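Local coordinates for putative vitamin-B12 independent methionine synthase family protein (Listeria monocytogenes, PDB 1YPX), which probably catalyses methyl transfer from a 5-methyltetrahydropteroyl polyglutamate to homocysteine in a zinc-dependent, cobalamin-independent reaction that yields methionine, at residues P138-R146 with L213-A224; C181-S192 with D231-R240. All coordinates share one frame; numbering follows the deposited sequence.

Contact 1 of 2, residues P138-R146 with L213-A224; sequences PSPAMLHYR and LQETYKNLINEA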
# COMPACT_ATOMS: atom_id res chain seq x y z
N PRO A 138 4.93 4.30 -1.77
CA PRO A 138 4.61 4.02 -3.17
C PRO A 138 5.59 2.99 -3.70
O PRO A 138 6.68 2.82 -3.16
CB PRO A 138 4.79 5.37 -3.86
CG PRO A 138 5.76 6.09 -2.97
CD PRO A 138 5.25 5.72 -1.59
N SER A 139 5.16 2.32 -4.75
CA SER A 139 5.94 1.32 -5.43
C SER A 139 7.09 2.00 -6.16
O SER A 139 6.95 3.11 -6.65
CB SER A 139 5.05 0.59 -6.44
OG SER A 139 5.77 -0.35 -7.19
N PRO A 140 8.25 1.34 -6.25
CA PRO A 140 9.33 2.02 -6.97
C PRO A 140 8.96 2.38 -8.42
O PRO A 140 9.44 3.37 -8.95
CB PRO A 140 10.49 1.02 -6.87
CG PRO A 140 9.81 -0.29 -6.84
CD PRO A 140 8.63 -0.04 -5.91
N ALA A 141 8.08 1.58 -9.03
CA ALA A 141 7.66 1.82 -10.40
C ALA A 141 6.81 3.08 -10.49
O ALA A 141 6.48 3.54 -11.58
CB ALA A 141 6.87 0.62 -10.93
N MSE A 142 6.44 3.62 -9.34
CA MSE A 142 5.63 4.83 -9.30
C MSE A 142 6.48 6.05 -9.62
O MSE A 142 5.97 7.07 -10.10
CB MSE A 142 4.97 4.97 -7.92
CG MSE A 142 3.72 4.12 -7.76
SE MSE A 142 2.10 4.97 -8.47
CE MSE A 142 2.39 4.76 -10.37
N LEU A 143 7.79 5.95 -9.37
CA LEU A 143 8.72 7.04 -9.64
C LEU A 143 9.06 7.05 -11.12
O LEU A 143 9.17 8.12 -11.73
CB LEU A 143 10.02 6.86 -8.84
CG LEU A 143 11.09 7.94 -9.05
CD1 LEU A 143 10.49 9.30 -8.82
CD2 LEU A 143 12.24 7.71 -8.12
N HIS A 144 9.24 5.86 -11.67
CA HIS A 144 9.56 5.72 -13.08
C HIS A 144 8.52 6.42 -13.94
O HIS A 144 8.87 7.20 -14.83
CB HIS A 144 9.62 4.23 -13.44
CG HIS A 144 9.84 3.96 -14.89
ND1 HIS A 144 8.84 4.09 -15.83
CD2 HIS A 144 10.94 3.54 -15.56
CE1 HIS A 144 9.32 3.75 -17.02
NE2 HIS A 144 10.59 3.41 -16.88
N TYR A 145 7.25 6.17 -13.65
CA TYR A 145 6.18 6.78 -14.42
C TYR A 145 5.95 8.25 -14.09
O TYR A 145 6.37 9.13 -14.84
CB TYR A 145 4.87 6.00 -14.23
CG TYR A 145 3.69 6.61 -14.96
CD1 TYR A 145 3.80 7.03 -16.29
CD2 TYR A 145 2.45 6.75 -14.33
CE1 TYR A 145 2.70 7.58 -16.98
CE2 TYR A 145 1.35 7.30 -15.00
CZ TYR A 145 1.48 7.71 -16.32
OH TYR A 145 0.40 8.24 -16.98
N ARG A 146 5.27 8.50 -12.98
CA ARG A 146 4.95 9.86 -12.56
C ARG A 146 6.16 10.78 -12.37
O ARG A 146 6.01 11.96 -12.04
CB ARG A 146 4.11 9.83 -11.28
CG ARG A 146 2.69 9.31 -11.47
CD ARG A 146 1.64 10.33 -11.00
NE ARG A 146 1.63 11.53 -11.83
CZ ARG A 146 1.21 11.57 -13.10
NH1 ARG A 146 0.76 10.47 -13.69
NH2 ARG A 146 1.25 12.71 -13.78
N LEU A 213 6.36 -2.19 -20.19
CA LEU A 213 6.40 -1.65 -18.84
C LEU A 213 6.29 -2.75 -17.80
O LEU A 213 7.02 -2.75 -16.81
CB LEU A 213 5.28 -0.63 -18.65
CG LEU A 213 5.49 0.72 -19.33
CD1 LEU A 213 4.30 1.62 -19.05
CD2 LEU A 213 6.77 1.36 -18.81
N GLN A 214 5.37 -3.69 -18.03
CA GLN A 214 5.17 -4.81 -17.10
C GLN A 214 6.48 -5.55 -16.83
O GLN A 214 6.65 -6.17 -15.78
CB GLN A 214 4.12 -5.79 -17.65
CG GLN A 214 2.71 -5.21 -17.71
CD GLN A 214 1.65 -6.25 -18.05
OE1 GLN A 214 1.48 -7.24 -17.33
NE2 GLN A 214 0.93 -6.02 -19.15
N GLU A 215 7.40 -5.45 -17.79
CA GLU A 215 8.70 -6.09 -17.69
C GLU A 215 9.63 -5.20 -16.86
O GLU A 215 10.15 -5.62 -15.82
CB GLU A 215 9.28 -6.31 -19.09
CG GLU A 215 10.34 -7.40 -19.17
CD GLU A 215 9.80 -8.79 -18.87
OE1 GLU A 215 10.55 -9.77 -19.04
OE2 GLU A 215 8.62 -8.89 -18.46
N THR A 216 9.83 -3.96 -17.31
CA THR A 216 10.69 -3.03 -16.59
C THR A 216 10.25 -3.00 -15.11
O THR A 216 11.09 -3.08 -14.20
CB THR A 216 10.64 -1.60 -17.21
OG1 THR A 216 9.34 -1.05 -17.05
CG2 THR A 216 10.98 -1.65 -18.69
N TYR A 217 8.94 -2.93 -14.89
CA TYR A 217 8.35 -2.90 -13.55
C TYR A 217 8.53 -4.20 -12.76
O TYR A 217 9.01 -4.17 -11.63
CB TYR A 217 6.86 -2.58 -13.63
CG TYR A 217 6.55 -1.17 -14.10
CD1 TYR A 217 5.24 -0.73 -14.22
CD2 TYR A 217 7.58 -0.27 -14.40
CE1 TYR A 217 4.95 0.58 -14.62
CE2 TYR A 217 7.31 1.04 -14.80
CZ TYR A 217 5.99 1.45 -14.90
OH TYR A 217 5.70 2.75 -15.26
N LYS A 218 8.16 -5.33 -13.36
CA LYS A 218 8.31 -6.62 -12.67
C LYS A 218 9.75 -6.81 -12.21
O LYS A 218 10.00 -7.27 -11.09
CB LYS A 218 7.92 -7.78 -13.59
CG LYS A 218 8.29 -9.14 -13.02
CD LYS A 218 8.73 -10.10 -14.13
CE LYS A 218 10.02 -9.62 -14.81
NZ LYS A 218 10.35 -10.37 -16.07
N ASN A 219 10.70 -6.46 -13.07
CA ASN A 219 12.11 -6.60 -12.72
C ASN A 219 12.53 -5.53 -11.72
O ASN A 219 13.38 -5.77 -10.87
CB ASN A 219 12.97 -6.49 -13.98
CG ASN A 219 12.68 -7.61 -14.97
OD1 ASN A 219 12.95 -8.78 -14.70
ND2 ASN A 219 12.13 -7.25 -16.13
N LEU A 220 11.92 -4.36 -11.83
CA LEU A 220 12.21 -3.25 -10.92
C LEU A 220 11.78 -3.60 -9.50
O LEU A 220 12.53 -3.41 -8.54
CB LEU A 220 11.48 -1.99 -11.38
CG LEU A 220 11.55 -0.80 -10.42
CD1 LEU A 220 13.01 -0.44 -10.11
CD2 LEU A 220 10.83 0.39 -11.04
N ILE A 221 10.55 -4.13 -9.39
CA ILE A 221 9.97 -4.51 -8.12
C ILE A 221 10.74 -5.66 -7.48
O ILE A 221 11.17 -5.56 -6.33
CB ILE A 221 8.52 -5.01 -8.27
CG1 ILE A 221 7.67 -4.00 -9.05
CG2 ILE A 221 7.96 -5.32 -6.90
CD1 ILE A 221 7.80 -2.58 -8.59
N ASN A 222 10.90 -6.76 -8.21
CA ASN A 222 11.60 -7.90 -7.64
C ASN A 222 12.99 -7.49 -7.17
O ASN A 222 13.44 -7.91 -6.11
CB ASN A 222 11.70 -9.06 -8.65
CG ASN A 222 10.35 -9.75 -8.89
OD1 ASN A 222 9.58 -9.98 -7.94
ND2 ASN A 222 10.07 -10.09 -10.15
N GLU A 223 13.67 -6.66 -7.96
CA GLU A 223 15.00 -6.21 -7.58
C GLU A 223 14.95 -5.34 -6.33
O GLU A 223 15.77 -5.49 -5.42
CB GLU A 223 15.65 -5.41 -8.72
CG GLU A 223 17.09 -5.06 -8.43
CD GLU A 223 17.70 -4.15 -9.46
OE1 GLU A 223 18.88 -3.75 -9.25
OE2 GLU A 223 17.02 -3.82 -10.47
N ALA A 224 13.98 -4.43 -6.28
CA ALA A 224 13.80 -3.53 -5.15
C ALA A 224 13.59 -4.29 -3.84
O ALA A 224 14.02 -3.84 -2.78
CB ALA A 224 12.61 -2.61 -5.40
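Y217 packs its ring face against A141 and its edge against H144 where two helices of the TIM-barrel-like fold meet. The short helix 141-146 follows strand 132-138, and helix 213-224 belongs to the outer helical layer. Their segment axes approach to 10.5 Å and run roughly antiparallel, at 142°. The backbones come closest at A141 and Y217, CA to CA 5.7 Å.

The Y217 side chain accounts for much of the joint. Its CB is 4.2 Å from A141 CB, and with CG anti to the carbonyl carbon (chi1 -68°) the ring reaches across to the short helix. The A141 methyl then sits over the ring centre, with CB 3.7 Å from the centroid, a CH-pi contact made on one face. The other face has L213 CB from its own helix, offset toward the rim. Farther out, CE2 comes within 3.6 Å of H144 ND1. Here the tyrosine presents its edge to the imidazole face in an offset edge-to-face pair, with centroids 5.3 Å apart and planes at 83°. At the tip, OH lies 3.5 Å from Y145 CB, while the Y145 ring turns away to meet Y193 edge-to-face.

Toward the other end of the interface the contact is purely apolar on the helix side. P140 CG is 3.5 Å from I221 CD1, the two side chains crossing at about a right angle, and the same CG is 3.9 Å from A224 CB. L220 places CD2 against the backbone of A141. P140 also touches Y169 of helix 158-178. S139 uses its hydroxyl for D188, so OG meets this helix merely through the terminal methyl, CD1, of I221.

Contact 2 of 2, residues C181-S192 with D231-R240; sequences CRYLQLDDTSWS and DMVITMHICR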
# COMPACT_ATOMS: atom_id res chain seq x y z
N CYS A 181 9.92 -2.61 11.27
CA CYS A 181 8.76 -2.86 10.43
C CYS A 181 8.75 -4.29 9.91
O CYS A 181 9.73 -4.76 9.35
CB CYS A 181 8.75 -1.87 9.26
SG CYS A 181 7.24 -1.88 8.25
N ARG A 182 7.62 -4.98 10.11
CA ARG A 182 7.49 -6.37 9.65
C ARG A 182 6.32 -6.53 8.71
O ARG A 182 5.93 -7.65 8.41
CB ARG A 182 7.31 -7.31 10.84
CG ARG A 182 8.52 -8.20 11.07
CD ARG A 182 9.76 -7.34 11.09
NE ARG A 182 10.74 -7.78 12.06
CZ ARG A 182 11.86 -7.12 12.31
NH1 ARG A 182 12.12 -6.00 11.66
NH2 ARG A 182 12.72 -7.59 13.22
N TYR A 183 5.78 -5.40 8.27
CA TYR A 183 4.65 -5.38 7.35
C TYR A 183 4.69 -4.07 6.54
O TYR A 183 4.24 -3.01 7.01
CB TYR A 183 3.34 -5.51 8.16
CG TYR A 183 2.08 -5.78 7.36
CD1 TYR A 183 0.86 -5.95 8.00
CD2 TYR A 183 2.10 -5.78 5.97
CE1 TYR A 183 -0.33 -6.10 7.27
CE2 TYR A 183 0.92 -5.92 5.24
CZ TYR A 183 -0.29 -6.07 5.89
OH TYR A 183 -1.46 -6.15 5.16
N LEU A 184 5.24 -4.17 5.33
CA LEU A 184 5.38 -3.05 4.40
C LEU A 184 4.53 -3.26 3.14
O LEU A 184 4.51 -4.35 2.57
CB LEU A 184 6.85 -2.87 3.97
CG LEU A 184 7.18 -1.52 3.31
CD1 LEU A 184 7.15 -0.43 4.39
CD2 LEU A 184 8.56 -1.55 2.65
N GLN A 185 3.86 -2.20 2.71
CA GLN A 185 3.00 -2.28 1.54
C GLN A 185 3.35 -1.26 0.45
O GLN A 185 3.53 -0.06 0.71
CB GLN A 185 1.55 -2.10 1.97
CG GLN A 185 0.60 -1.86 0.81
CD GLN A 185 -0.81 -2.29 1.13
OE1 GLN A 185 -1.05 -3.44 1.49
NE2 GLN A 185 -1.76 -1.36 1.00
N LEU A 186 3.45 -1.76 -0.78
CA LEU A 186 3.77 -0.94 -1.94
C LEU A 186 2.48 -0.55 -2.66
O LEU A 186 1.76 -1.42 -3.16
CB LEU A 186 4.69 -1.72 -2.89
CG LEU A 186 6.23 -1.62 -2.74
CD1 LEU A 186 6.64 -1.28 -1.31
CD2 LEU A 186 6.86 -2.93 -3.18
N ASP A 187 2.19 0.74 -2.70
CA ASP A 187 1.00 1.21 -3.38
C ASP A 187 1.37 1.51 -4.83
O ASP A 187 2.13 2.42 -5.12
CB ASP A 187 0.43 2.45 -2.68
CG ASP A 187 -0.38 2.08 -1.44
OD1 ASP A 187 -0.13 1.00 -0.86
OD2 ASP A 187 -1.26 2.87 -1.03
N ASP A 188 0.86 0.69 -5.73
CA ASP A 188 1.19 0.88 -7.12
C ASP A 188 -0.04 1.06 -7.97
O ASP A 188 -0.76 0.11 -8.25
CB ASP A 188 1.99 -0.32 -7.61
CG ASP A 188 2.80 0.02 -8.82
OD1 ASP A 188 3.80 -0.66 -9.09
OD2 ASP A 188 2.42 0.98 -9.50
N THR A 189 -0.27 2.29 -8.41
CA THR A 189 -1.42 2.58 -9.23
C THR A 189 -1.07 2.67 -10.71
O THR A 189 -1.91 3.05 -11.53
CB THR A 189 -2.08 3.90 -8.82
OG1 THR A 189 -3.31 4.06 -9.53
CG2 THR A 189 -1.18 5.08 -9.13
N SER A 190 0.16 2.29 -11.05
CA SER A 190 0.64 2.35 -12.44
C SER A 190 0.13 1.22 -13.33
O SER A 190 -0.09 1.43 -14.52
CB SER A 190 2.18 2.38 -12.48
OG SER A 190 2.77 1.13 -12.15
N TRP A 191 -0.06 0.04 -12.77
CA TRP A 191 -0.54 -1.09 -13.55
C TRP A 191 -1.95 -0.88 -14.07
O TRP A 191 -2.29 -1.37 -15.14
CB TRP A 191 -0.48 -2.37 -12.72
CG TRP A 191 0.86 -2.64 -12.10
CD1 TRP A 191 1.37 -2.08 -10.97
CD2 TRP A 191 1.88 -3.52 -12.61
NE1 TRP A 191 2.63 -2.56 -10.73
CE2 TRP A 191 2.97 -3.45 -11.72
CE3 TRP A 191 1.97 -4.37 -13.72
CZ2 TRP A 191 4.14 -4.19 -11.90
CZ3 TRP A 191 3.12 -5.10 -13.90
CH2 TRP A 191 4.20 -5.01 -13.00
N SER A 192 -2.78 -0.15 -13.32
CA SER A 192 -4.15 0.09 -13.75
C SER A 192 -4.18 0.80 -15.10
O SER A 192 -5.06 0.55 -15.93
CB SER A 192 -4.91 0.91 -12.71
OG SER A 192 -4.44 2.25 -12.63
N ASP A 231 11.25 -12.63 7.94
CA ASP A 231 10.09 -12.31 8.80
C ASP A 231 9.34 -11.04 8.42
O ASP A 231 8.44 -10.62 9.14
CB ASP A 231 10.52 -12.18 10.26
CG ASP A 231 11.56 -11.09 10.46
OD1 ASP A 231 11.74 -10.62 11.61
OD2 ASP A 231 12.19 -10.70 9.45
N MSE A 232 9.73 -10.41 7.32
CA MSE A 232 9.04 -9.21 6.90
C MSE A 232 8.08 -9.53 5.77
O MSE A 232 8.41 -10.29 4.86
CB MSE A 232 10.04 -8.14 6.46
CG MSE A 232 9.38 -6.82 6.07
SE MSE A 232 10.62 -5.49 5.37
CE MSE A 232 11.25 -6.50 3.87
N VAL A 233 6.88 -8.97 5.84
CA VAL A 233 5.86 -9.19 4.82
C VAL A 233 5.79 -7.96 3.91
O VAL A 233 5.81 -6.82 4.37
CB VAL A 233 4.47 -9.45 5.48
CG1 VAL A 233 3.40 -9.69 4.42
CG2 VAL A 233 4.54 -10.64 6.42
N ILE A 234 5.76 -8.19 2.60
CA ILE A 234 5.67 -7.08 1.68
C ILE A 234 4.49 -7.28 0.74
O ILE A 234 4.56 -8.05 -0.21
CB ILE A 234 6.95 -6.89 0.86
CG1 ILE A 234 8.07 -6.41 1.80
CG2 ILE A 234 6.69 -5.89 -0.28
CD1 ILE A 234 9.35 -5.90 1.11
N THR A 235 3.40 -6.59 1.04
CA THR A 235 2.20 -6.69 0.24
C THR A 235 2.18 -5.57 -0.78
O THR A 235 2.84 -4.54 -0.63
CB THR A 235 0.93 -6.56 1.11
OG1 THR A 235 0.98 -5.34 1.87
CG2 THR A 235 0.80 -7.76 2.02
N MSE A 236 1.37 -5.78 -1.81
CA MSE A 236 1.26 -4.79 -2.87
C MSE A 236 -0.18 -4.38 -3.13
O MSE A 236 -1.03 -5.22 -3.37
CB MSE A 236 1.84 -5.35 -4.16
CG MSE A 236 1.85 -4.36 -5.31
SE MSE A 236 3.57 -4.37 -6.22
CE MSE A 236 2.97 -4.84 -8.02
N HIS A 237 -0.45 -3.09 -3.06
CA HIS A 237 -1.78 -2.61 -3.37
C HIS A 237 -1.81 -2.13 -4.82
O HIS A 237 -1.19 -1.10 -5.14
CB HIS A 237 -2.20 -1.49 -2.42
CG HIS A 237 -3.52 -0.86 -2.75
ND1 HIS A 237 -4.64 -1.60 -3.07
CD2 HIS A 237 -3.89 0.44 -2.83
CE1 HIS A 237 -5.65 -0.78 -3.33
NE2 HIS A 237 -5.22 0.46 -3.19
N ILE A 238 -2.48 -2.89 -5.69
CA ILE A 238 -2.64 -2.56 -7.12
C ILE A 238 -3.92 -1.74 -7.19
O ILE A 238 -5.01 -2.29 -7.29
CB ILE A 238 -2.90 -3.81 -8.02
CG1 ILE A 238 -1.85 -4.90 -7.78
CG2 ILE A 238 -2.87 -3.40 -9.50
CD1 ILE A 238 -0.45 -4.48 -8.17
N CYS A 239 -3.79 -0.42 -7.15
CA CYS A 239 -4.95 0.45 -7.17
C CYS A 239 -5.57 0.61 -8.56
O CYS A 239 -4.87 0.56 -9.56
CB CYS A 239 -4.57 1.82 -6.62
SG CYS A 239 -5.93 2.73 -5.90
N ARG A 240 -6.89 0.81 -8.60
CA ARG A 240 -7.60 1.00 -9.86
C ARG A 240 -7.72 2.49 -10.19
O ARG A 240 -7.88 3.32 -9.30
CB ARG A 240 -9.00 0.37 -9.81
CG ARG A 240 -9.06 -1.16 -9.97
CD ARG A 240 -8.69 -1.61 -11.39
NE ARG A 240 -8.94 -3.03 -11.62
CZ ARG A 240 -10.14 -3.62 -11.52
NH1 ARG A 240 -11.20 -2.90 -11.19
NH2 ARG A 240 -10.27 -4.92 -11.77
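R182 and D231 form a salt bridge at the start of the strand pair, NE to OD1 3.0 Å, with guanidinium and carboxylate planes 55° apart; Y177 binds the other carboxylate oxygen. Deeper in, T235 OG1 donates to Q185 OE1 at 2.8 Å, in the amide carbonyl plane and on a lone pair. With chi1 at 55°, T235 OG1 sits between its backbone N and carbonyl carbon, turned toward Q185. K134 NZ also binds that OE1, so two donors grip the amide oxygen.

The backbone bonds of two adjacent parallel barrel strands, 183-188 and 233-238, run the length of the pair. From V233 N to R182 O (3.0 Å) through D188 N to H237 O (2.8 Å) the register holds, loosening to 3.3 Å at C239 N to D188 O. D188 OD2 accepts S190 N in an Asx turn, and S190 OG as well.

L184, L186, I234 and M236 lie on a mostly apolar face, where L184 and I234 touch helix 158-178; L186 CD2 meets I234 CG2 at 4.1 Å, and CE of the selenomethionine M236 reaches W191 NE1 at 3.6 Å. Y183, Q185, D187, V233, T235 and H237 occupy the other, more polar face. H237 ND1 is bound by F270 O. H237, C239 and C334 turn donor atoms toward one vacant point, a possible metal site, unconfirmed, consistent with the zinc chemistry expected of this family.

In the fold
Contacts 1 and 2 have centres about 12 Å apart and meet directly: S139 OG lies 2.7 Å from D188 OD1, a probable hydrogen bond, and S139 N lies 3.0 Å from D187 O. S139 thus ties the helix pair to the end of strand 183-188. The centre of contact 2 lies about 4 Å from the chain centre and that of contact 1 about 14 Å, matching barrel strand and outer layer. Helices 190-193 and 213-224 lie in the connection between strands 183-188 and 233-238, a beta-alpha-beta crossover. Two of the three residues of the possible metal site belong to contact 2, where the R240 side chain lies about 5 Å from a bound phosphate, probably from the crystallisation liquor.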